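Long-range contacts in 3,4-dihydroxybenzoate decarboxylase (Enterobacter cloacae, PDB 5NY5), which decarboxylates 3,4-dihydroxybenzoate to catechol, and can carboxylate catechols at the para position, using prenylated FMN as cofactor: residues I347-Y355 against I367-D377; L414-Q422 against T459-W467. All blocks are in the same frame, centred on the assembly; numbering follows the deposited sequence.

Contact 1 (I347-Y355 against I367-D377); sequences IPGFLQNVY and ILQVKKRQPSD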
loop_
_atom_site.group_PDB
_atom_site.type_symbol
_atom_site.label_atom_id
_atom_site.label_comp_id
_atom_site.label_asym_id
_atom_site.label_seq_id
_atom_site.Cartn_x
_atom_site.Cartn_y
_atom_site.Cartn_z
ATOM N N ILE A 347 -2.902 -13.504 27.757
ATOM C CA ILE A 347 -2.176 -12.359 28.306
ATOM C C ILE A 347 -2.820 -11.949 29.624
ATOM O O ILE A 347 -3.698 -11.077 29.637
ATOM C CB ILE A 347 -2.153 -11.178 27.321
ATOM C CG1 ILE A 347 -2.055 -11.666 25.876
ATOM C CG2 ILE A 347 -0.981 -10.262 27.619
ATOM C CD1 ILE A 347 -2.205 -10.563 24.859
ATOM N N PRO A 348 -2.420 -12.536 30.749
ATOM C CA PRO A 348 -3.092 -12.230 32.019
ATOM C C PRO A 348 -2.861 -10.793 32.465
ATOM O O PRO A 348 -1.746 -10.270 32.397
ATOM C CB PRO A 348 -2.461 -13.224 33.001
ATOM C CG PRO A 348 -1.886 -14.308 32.139
ATOM C CD PRO A 348 -1.443 -13.628 30.887
ATOM N N GLY A 349 -3.936 -10.160 32.931
ATOM C CA GLY A 349 -3.859 -8.823 33.482
ATOM C C GLY A 349 -3.764 -7.701 32.473
ATOM O O GLY A 349 -3.599 -6.545 32.876
ATOM N N PHE A 350 -3.874 -7.997 31.179
ATOM C CA PHE A 350 -3.691 -6.997 30.133
ATOM C C PHE A 350 -5.023 -6.381 29.717
ATOM O O PHE A 350 -5.207 -5.164 29.806
ATOM C CB PHE A 350 -2.980 -7.635 28.934
ATOM C CG PHE A 350 -2.584 -6.660 27.859
ATOM C CD1 PHE A 350 -1.778 -5.573 28.151
ATOM C CD2 PHE A 350 -2.989 -6.852 26.550
ATOM C CE1 PHE A 350 -1.405 -4.688 27.163
ATOM C CE2 PHE A 350 -2.615 -5.970 25.556
ATOM C CZ PHE A 350 -1.824 -4.887 25.863
ATOM N N LEU A 351 -5.957 -7.211 29.266
ATOM C CA LEU A 351 -7.277 -6.724 28.897
ATOM C C LEU A 351 -8.014 -6.226 30.133
ATOM O O LEU A 351 -8.130 -6.944 31.128
ATOM C CB LEU A 351 -8.076 -7.831 28.215
ATOM C CG LEU A 351 -9.405 -7.416 27.588
ATOM C CD1 LEU A 351 -9.172 -6.485 26.404
ATOM C CD2 LEU A 351 -10.197 -8.638 27.160
ATOM N N GLN A 352 -8.502 -4.988 30.072
ATOM C CA GLN A 352 -9.268 -4.424 31.176
ATOM C C GLN A 352 -10.760 -4.662 31.011
ATOM O O GLN A 352 -11.447 -4.989 31.983
ATOM C CB GLN A 352 -8.988 -2.926 31.303
ATOM C CG GLN A 352 -7.516 -2.591 31.448
ATOM C CD GLN A 352 -6.863 -3.347 32.586
ATOM O OE1 GLN A 352 -7.305 -3.272 33.730
ATOM N NE2 GLN A 352 -5.807 -4.089 32.276
ATOM N N ASN A 353 -11.270 -4.520 29.793
ATOM C CA ASN A 353 -12.678 -4.750 29.514
ATOM C C ASN A 353 -12.838 -4.887 28.009
ATOM O O ASN A 353 -11.907 -4.631 27.242
ATOM C CB ASN A 353 -13.552 -3.618 30.059
ATOM C CG ASN A 353 -14.943 -4.082 30.432
ATOM O OD1 ASN A 353 -15.407 -5.128 29.977
ATOM N ND2 ASN A 353 -15.619 -3.303 31.264
ATOM N N VAL A 354 -14.034 -5.290 27.596
ATOM C CA VAL A 354 -14.349 -5.464 26.184
ATOM C C VAL A 354 -15.831 -5.178 25.993
ATOM O O VAL A 354 -16.659 -5.544 26.829
ATOM C CB VAL A 354 -13.959 -6.876 25.687
ATOM C CG1 VAL A 354 -14.496 -7.940 26.625
ATOM C CG2 VAL A 354 -14.454 -7.117 24.267
ATOM N N TYR A 355 -16.159 -4.501 24.897
ATOM C CA TYR A 355 -17.529 -4.119 24.583
ATOM C C TYR A 355 -17.854 -4.605 23.180
ATOM O O TYR A 355 -17.185 -4.220 22.218
ATOM C CB TYR A 355 -17.712 -2.599 24.692
ATOM C CG TYR A 355 -19.095 -2.083 24.341
ATOM C CD1 TYR A 355 -20.214 -2.901 24.421
ATOM C CD2 TYR A 355 -19.276 -0.771 23.929
ATOM C CE1 TYR A 355 -21.469 -2.429 24.098
ATOM C CE2 TYR A 355 -20.531 -0.289 23.607
ATOM C CZ TYR A 355 -21.623 -1.123 23.695
ATOM O OH TYR A 355 -22.873 -0.650 23.374
ATOM N N ILE A 367 -14.738 -3.558 20.873
ATOM C CA ILE A 367 -13.931 -2.521 21.503
ATOM C C ILE A 367 -13.151 -3.173 22.634
ATOM O O ILE A 367 -13.741 -3.809 23.512
ATOM C CB ILE A 367 -14.802 -1.368 22.031
ATOM C CG1 ILE A 367 -15.936 -1.057 21.052
ATOM C CG2 ILE A 367 -13.957 -0.138 22.299
ATOM C CD1 ILE A 367 -15.477 -0.570 19.702
ATOM N N LEU A 368 -11.832 -3.019 22.613
ATOM C CA LEU A 368 -10.961 -3.649 23.594
ATOM C C LEU A 368 -10.226 -2.581 24.385
ATOM O O LEU A 368 -9.604 -1.688 23.803
ATOM C CB LEU A 368 -9.968 -4.597 22.924
ATOM C CG LEU A 368 -10.415 -6.054 22.772
ATOM C CD1 LEU A 368 -11.646 -6.179 21.890
ATOM C CD2 LEU A 368 -9.278 -6.900 22.223
ATOM N N GLN A 369 -10.301 -2.679 25.706
ATOM C CA GLN A 369 -9.643 -1.751 26.615
ATOM C C GLN A 369 -8.472 -2.479 27.254
ATOM O O GLN A 369 -8.669 -3.406 28.046
ATOM C CB GLN A 369 -10.616 -1.242 27.672
ATOM C CG GLN A 369 -10.079 -0.101 28.506
ATOM C CD GLN A 369 -11.039 0.310 29.597
ATOM O OE1 GLN A 369 -11.539 -0.532 30.339
ATOM N NE2 GLN A 369 -11.312 1.605 29.695
ATOM N N VAL A 370 -7.256 -2.066 26.906
ATOM C CA VAL A 370 -6.050 -2.694 27.419
ATOM C C VAL A 370 -5.284 -1.672 28.244
ATOM O O VAL A 370 -5.524 -0.466 28.170
ATOM C CB VAL A 370 -5.161 -3.257 26.293
ATOM C CG1 VAL A 370 -5.924 -4.293 25.490
ATOM C CG2 VAL A 370 -4.671 -2.134 25.395
ATOM N N LYS A 371 -4.346 -2.178 29.039
ATOM C CA LYS A 371 -3.490 -1.346 29.876
ATOM C C LYS A 371 -2.051 -1.804 29.693
ATOM O O LYS A 371 -1.686 -2.900 30.126
ATOM C CB LYS A 371 -3.905 -1.426 31.345
ATOM C CG LYS A 371 -3.050 -0.589 32.281
ATOM C CD LYS A 371 -3.476 -0.784 33.730
ATOM C CE LYS A 371 -2.662 0.087 34.674
ATOM N NZ LYS A 371 -2.956 -0.228 36.100
ATOM N N LYS A 372 -1.238 -0.975 29.048
ATOM C CA LYS A 372 0.182 -1.265 28.920
ATOM C C LYS A 372 0.873 -0.944 30.238
ATOM O O LYS A 372 0.903 0.215 30.669
ATOM C CB LYS A 372 0.789 -0.476 27.763
ATOM C CG LYS A 372 0.251 -0.894 26.406
ATOM C CD LYS A 372 0.755 0.014 25.303
ATOM C CE LYS A 372 0.073 -0.295 23.986
ATOM N NZ LYS A 372 0.382 0.736 22.964
ATOM N N ARG A 373 1.415 -1.972 30.882
ATOM C CA ARG A 373 2.020 -1.838 32.196
ATOM C C ARG A 373 3.539 -1.809 32.156
ATOM O O ARG A 373 4.163 -1.360 33.123
ATOM C CB ARG A 373 1.563 -2.997 33.089
ATOM C CG ARG A 373 0.083 -3.307 32.962
ATOM C CD ARG A 373 -0.197 -4.788 33.141
ATOM N NE ARG A 373 0.336 -5.588 32.041
ATOM C CZ ARG A 373 0.213 -6.908 31.952
ATOM N NH1 ARG A 373 -0.423 -7.580 32.902
ATOM N NH2 ARG A 373 0.726 -7.560 30.918
ATOM N N GLN A 374 4.138 -2.265 31.065
ATOM C CA GLN A 374 5.580 -2.410 30.956
ATOM C C GLN A 374 5.949 -2.304 29.488
ATOM O O GLN A 374 5.076 -2.424 28.620
ATOM C CB GLN A 374 6.041 -3.749 31.548
ATOM C CG GLN A 374 5.126 -4.907 31.215
ATOM C CD GLN A 374 5.511 -6.173 31.944
ATOM O OE1 GLN A 374 6.626 -6.292 32.453
ATOM N NE2 GLN A 374 4.587 -7.125 32.006
ATOM N N PRO A 375 7.226 -2.057 29.172
ATOM C CA PRO A 375 7.621 -1.963 27.756
ATOM C C PRO A 375 7.243 -3.180 26.926
ATOM O O PRO A 375 6.861 -3.032 25.759
ATOM C CB PRO A 375 9.143 -1.788 27.838
ATOM C CG PRO A 375 9.372 -1.156 29.153
ATOM C CD PRO A 375 8.351 -1.751 30.072
ATOM N N SER A 376 7.330 -4.381 27.500
ATOM C CA SER A 376 6.981 -5.590 26.763
ATOM C C SER A 376 5.518 -5.621 26.343
ATOM O O SER A 376 5.157 -6.402 25.459
ATOM C CB SER A 376 7.308 -6.827 27.603
ATOM O OG SER A 376 6.638 -6.786 28.849
ATOM N N ASP A 377 4.666 -4.799 26.955
ATOM C CA ASP A 377 3.266 -4.767 26.553
ATOM C C ASP A 377 3.069 -4.112 25.196
ATOM O O ASP A 377 2.055 -4.373 24.541
ATOM C CB ASP A 377 2.427 -4.045 27.604
ATOM C CG ASP A 377 2.052 -4.944 28.760
ATOM O OD1 ASP A 377 2.037 -6.178 28.566
ATOM O OD2 ASP A 377 1.774 -4.421 29.857
HETATM O O HOH W 1 0.463 -10.951 31.182
HETATM O O HOH W 2 -13.685 -0.485 31.923
#
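Strands 351-355 and 367-370 pair as the arms of an antiparallel beta hairpin, at an edge, within this chain, of the C-terminal domain sheet. Backbone bonds set the register. Y355 and I367 form a hydrogen-bonded pair. Next, Q352 and N353 both face Q369 in a classic beta bulge: Q352 N gives Q369 O a 2.6 Å bond, and the bond from N353 N is weak. Just beyond the paired strands, F350 O is gripped from opposite faces of its plane, by K371 N and by Q352 NE2. The Q352 chain bends at chi2 (-54°), which folds the amide back to that oxygen and lays NE2 against K371 CB.

Apolar groups gather on the side of L351, V354, L368 and V370. The V354 and L368 side chains lie side by side, with V354 CG2 3.8 Å from L368 CD1, and helix 324-346 packs on L351 and V354. V370 CB sits over one face of the F350 ring, offset toward its rim.

R373 is held within its own segment by D377, whose two carboxylate oxygens meet NE and NH2 side-on in the guanidinium plane. This fixes the guanidinium, and R373 NH1 reaches across to a lone pair of P348 O at 3.0 Å.

Contact 2 (L414-Q422 against T459-W467); sequences LWAMTTRMQ and TIFDCTVPW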
loop_
_atom_site.group_PDB
_atom_site.type_symbol
_atom_site.label_atom_id
_atom_site.label_comp_id
_atom_site.label_asym_id
_atom_site.label_seq_id
_atom_site.Cartn_x
_atom_site.Cartn_y
_atom_site.Cartn_z
ATOM N N LEU A 414 -14.525 7.844 19.479
ATOM C CA LEU A 414 -14.091 8.684 18.370
ATOM C C LEU A 414 -12.994 9.652 18.796
ATOM O O LEU A 414 -12.184 10.071 17.964
ATOM C CB LEU A 414 -15.280 9.442 17.783
ATOM C CG LEU A 414 -16.349 8.580 17.110
ATOM C CD1 LEU A 414 -17.551 9.406 16.712
ATOM C CD2 LEU A 414 -15.777 7.875 15.895
ATOM N N TRP A 415 -12.946 10.009 20.081
ATOM C CA TRP A 415 -11.866 10.859 20.571
ATOM C C TRP A 415 -10.523 10.144 20.482
ATOM O O TRP A 415 -9.533 10.715 20.013
ATOM C CB TRP A 415 -12.145 11.295 22.008
ATOM C CG TRP A 415 -10.990 12.015 22.634
ATOM C CD1 TRP A 415 -10.673 13.333 22.491
ATOM C CD2 TRP A 415 -9.994 11.457 23.500
ATOM N NE1 TRP A 415 -9.545 13.631 23.212
ATOM C CE2 TRP A 415 -9.108 12.495 23.839
ATOM C CE3 TRP A 415 -9.766 10.181 24.017
ATOM C CZ2 TRP A 415 -8.015 12.296 24.676
ATOM C CZ3 TRP A 415 -8.678 9.987 24.845
ATOM C CH2 TRP A 415 -7.816 11.038 25.165
ATOM N N ALA A 416 -10.466 8.893 20.947
ATOM C CA ALA A 416 -9.237 8.118 20.820
ATOM C C ALA A 416 -8.850 7.929 19.361
ATOM O O ALA A 416 -7.659 7.893 19.033
ATOM C CB ALA A 416 -9.398 6.763 21.506
HETATM N N MSE A 417 -9.838 7.825 18.478
HETATM C CA MSE A 417 -9.615 7.678 17.047
HETATM C C MSE A 417 -9.203 8.984 16.388
HETATM O O MSE A 417 -8.821 9.002 15.221
HETATM C CB MSE A 417 -10.872 7.140 16.368
HETATM C CG MSE A 417 -11.173 5.703 16.712
HETATM SE SE MSE A 417 -11.760 4.672 15.182
HETATM C CE MSE A 417 -13.657 5.065 15.255
ATOM N N THR A 418 -9.286 10.079 17.139
ATOM C CA THR A 418 -8.931 11.400 16.638
ATOM C C THR A 418 -7.559 11.862 17.114
ATOM O O THR A 418 -6.762 12.355 16.313
ATOM C CB THR A 418 -10.004 12.418 17.049
ATOM O OG1 THR A 418 -11.190 12.203 16.278
ATOM C CG2 THR A 418 -9.522 13.830 16.825
ATOM N N THR A 419 -7.257 11.697 18.400
ATOM C CA THR A 419 -6.028 12.222 18.978
ATOM C C THR A 419 -4.996 11.153 19.295
ATOM O O THR A 419 -3.899 11.492 19.745
ATOM C CB THR A 419 -6.334 13.008 20.258
ATOM O OG1 THR A 419 -6.703 12.097 21.300
ATOM C CG2 THR A 419 -7.468 13.991 20.021
ATOM N N ARG A 420 -5.313 9.878 19.088
ATOM C CA ARG A 420 -4.416 8.783 19.434
ATOM C C ARG A 420 -4.296 7.812 18.274
ATOM O O ARG A 420 -4.279 6.591 18.454
ATOM C CB ARG A 420 -4.891 8.073 20.699
ATOM C CG ARG A 420 -4.723 8.908 21.950
ATOM C CD ARG A 420 -5.311 8.234 23.169
ATOM N NE ARG A 420 -4.929 8.936 24.388
ATOM C CZ ARG A 420 -5.271 8.554 25.611
ATOM N NH1 ARG A 420 -6.010 7.469 25.784
ATOM N NH2 ARG A 420 -4.873 9.258 26.659
HETATM N N MSE A 421 -4.184 8.346 17.066
HETATM C CA MSE A 421 -4.246 7.523 15.874
HETATM C C MSE A 421 -3.745 8.271 14.646
HETATM O O MSE A 421 -4.105 9.422 14.418
HETATM C CB MSE A 421 -5.681 7.060 15.649
HETATM C CG MSE A 421 -5.819 5.653 15.133
HETATM SE SE MSE A 421 -7.408 5.474 14.042
HETATM C CE MSE A 421 -6.916 6.737 12.647
ATOM N N GLN A 422 -2.912 7.605 13.851
ATOM C CA GLN A 422 -2.471 8.117 12.561
ATOM C C GLN A 422 -2.851 7.103 11.494
ATOM O O GLN A 422 -2.468 5.933 11.583
ATOM C CB GLN A 422 -0.966 8.390 12.561
ATOM C CG GLN A 422 -0.565 9.626 13.365
ATOM C CD GLN A 422 -1.027 10.931 12.722
ATOM O OE1 GLN A 422 -1.292 10.988 11.523
ATOM N NE2 GLN A 422 -1.119 11.985 13.522
ATOM N N THR A 459 -10.595 -4.946 9.894
ATOM C CA THR A 459 -9.703 -3.829 10.164
ATOM C C THR A 459 -9.461 -3.701 11.658
ATOM O O THR A 459 -10.402 -3.761 12.454
ATOM C CB THR A 459 -10.281 -2.523 9.606
ATOM O OG1 THR A 459 -10.619 -2.705 8.226
ATOM C CG2 THR A 459 -9.267 -1.404 9.717
ATOM N N ILE A 460 -8.202 -3.516 12.028
ATOM C CA ILE A 460 -7.802 -3.282 13.408
ATOM C C ILE A 460 -7.384 -1.822 13.519
ATOM O O ILE A 460 -6.380 -1.406 12.927
ATOM C CB ILE A 460 -6.669 -4.223 13.838
ATOM C CG1 ILE A 460 -7.094 -5.681 13.672
ATOM C CG2 ILE A 460 -6.261 -3.941 15.269
ATOM C CD1 ILE A 460 -5.991 -6.692 13.961
ATOM N N PHE A 461 -8.152 -1.039 14.267
ATOM C CA PHE A 461 -7.808 0.346 14.570
ATOM C C PHE A 461 -7.084 0.365 15.908
ATOM O O PHE A 461 -7.698 0.128 16.953
ATOM C CB PHE A 461 -9.054 1.227 14.614
ATOM C CG PHE A 461 -9.793 1.312 13.312
ATOM C CD1 PHE A 461 -9.550 2.348 12.424
ATOM C CD2 PHE A 461 -10.749 0.370 12.982
ATOM C CE1 PHE A 461 -10.238 2.431 11.230
ATOM C CE2 PHE A 461 -11.440 0.451 11.790
ATOM C CZ PHE A 461 -11.183 1.482 10.913
ATOM N N ASP A 462 -5.784 0.641 15.882
ATOM C CA ASP A 462 -4.987 0.709 17.104
ATOM C C ASP A 462 -4.967 2.154 17.583
ATOM O O ASP A 462 -4.188 2.974 17.095
ATOM C CB ASP A 462 -3.578 0.176 16.870
ATOM C CG ASP A 462 -2.705 0.278 18.106
ATOM O OD1 ASP A 462 -1.467 0.260 17.957
ATOM O OD2 ASP A 462 -3.249 0.381 19.226
ATOM N N CYS A 463 -5.823 2.464 18.555
ATOM C CA CYS A 463 -5.897 3.796 19.132
ATOM C C CYS A 463 -5.262 3.862 20.510
ATOM O O CYS A 463 -5.606 4.744 21.302
ATOM C CB CYS A 463 -7.348 4.266 19.201
ATOM S SG CYS A 463 -8.175 4.201 17.621
ATOM N N THR A 464 -4.358 2.940 20.816
ATOM C CA THR A 464 -3.623 2.971 22.068
ATOM C C THR A 464 -2.377 3.828 21.906
ATOM O O THR A 464 -1.780 3.895 20.831
ATOM C CB THR A 464 -3.237 1.560 22.521
ATOM O OG1 THR A 464 -2.244 1.016 21.641
ATOM C CG2 THR A 464 -4.452 0.656 22.511
ATOM N N VAL A 465 -2.006 4.502 22.982
ATOM C CA VAL A 465 -0.806 5.341 22.961
ATOM C C VAL A 465 0.423 4.442 22.916
ATOM O O VAL A 465 0.529 3.506 23.724
ATOM C CB VAL A 465 -0.777 6.251 24.187
ATOM C CG1 VAL A 465 0.445 7.149 24.156
ATOM C CG2 VAL A 465 -2.043 7.071 24.260
ATOM N N PRO A 466 1.354 4.663 21.990
ATOM C CA PRO A 466 2.602 3.895 22.005
ATOM C C PRO A 466 3.286 4.019 23.356
ATOM O O PRO A 466 3.303 5.091 23.961
ATOM C CB PRO A 466 3.429 4.541 20.889
ATOM C CG PRO A 466 2.423 5.150 19.984
ATOM C CD PRO A 466 1.299 5.608 20.863
ATOM N N TRP A 467 3.842 2.900 23.828
ATOM C CA TRP A 467 4.396 2.846 25.177
ATOM C C TRP A 467 5.376 3.983 25.435
ATOM O O TRP A 467 5.368 4.586 26.515
ATOM C CB TRP A 467 5.083 1.500 25.407
ATOM C CG TRP A 467 5.967 1.508 26.606
ATOM C CD1 TRP A 467 7.315 1.704 26.629
ATOM C CD2 TRP A 467 5.563 1.333 27.965
ATOM N NE1 TRP A 467 7.778 1.654 27.922
ATOM C CE2 TRP A 467 6.720 1.426 28.761
ATOM C CE3 TRP A 467 4.335 1.096 28.587
ATOM C CZ2 TRP A 467 6.686 1.295 30.143
ATOM C CZ3 TRP A 467 4.304 0.969 29.958
ATOM C CH2 TRP A 467 5.471 1.070 30.722
HETATM O O HOH W 3 -6.153 5.032 24.067
#
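C463 is the bump at the centre of this contact. It follows F461 and D462 and fits against the C-terminal turn of helix 410-419 and the residues just after it. Its SG fills a hollow between two selenomethionines, 3.5 Å from M417 CG and 3.7 Å from M421 CG. The C463 chi1 of -55° sets SG beside its own backbone N and directs it into this notch. C463 CB fits against A416, touching the A416 O and CB atoms. C463 CA makes a CA-H...O contact of 3.3 Å with R420 O.

F461 lies next to this notch, and both selenium atoms reach its CD1 side. M421 SE meets the ring at its edge, 4.1 Å from F461 CD1. M417 SE comes in obliquely, 4.7 Å from the F461 ring centroid. Both are Met-aromatic contacts.

The second bump is V465. Its CG2 presses on one face of the R420 guanidinium, offset toward the rim and 3.4 Å from R420 NE. The W415 ring covers the opposite face, with CH2 over the centre, so the flat group is sandwiched. The R420 chain runs extended from CG to NE and reaches past C463 to V465. R420 NH1 forms a salt bridge with D404, and NH2 bonds to F473 O. One water joins R420 NH1 to C463 O.

W415 NE1 bonds to P291 O of a neighbouring subunit, so this helix also borders the subunit interface. No direct hydrogen bond links the two segments. They are held mainly by apolar and sulfur-type packing, with selenium standing for sulfur in M417 and M421, and by one bridging water. The buried R420 charge is probably balanced by D404.

In the fold
Both contacts lie in the C-terminal UbiD domain, with centres about 14 Å apart. They are in series: the hairpin of contact 1 closes before contact 2 opens. They share one mixed five-stranded sheet, ordered 351-356, 365-370, 397-401, 455-462, 427-434. Contact 1 pairs the first two of these. Contact 2 sets helix 410-419 and the residues after it against F461 to V465, so strand 397-401 lies between. The two also meet directly. K372 NZ probably bonds to V465 O and T464 OG1, and also forms a salt bridge with E378; W467 packs on Q374 and P375. This joins the loops that follow strands 365-370 and 455-462. Contact 2 also adjoins a neighbouring subunit of the six-chain assembly.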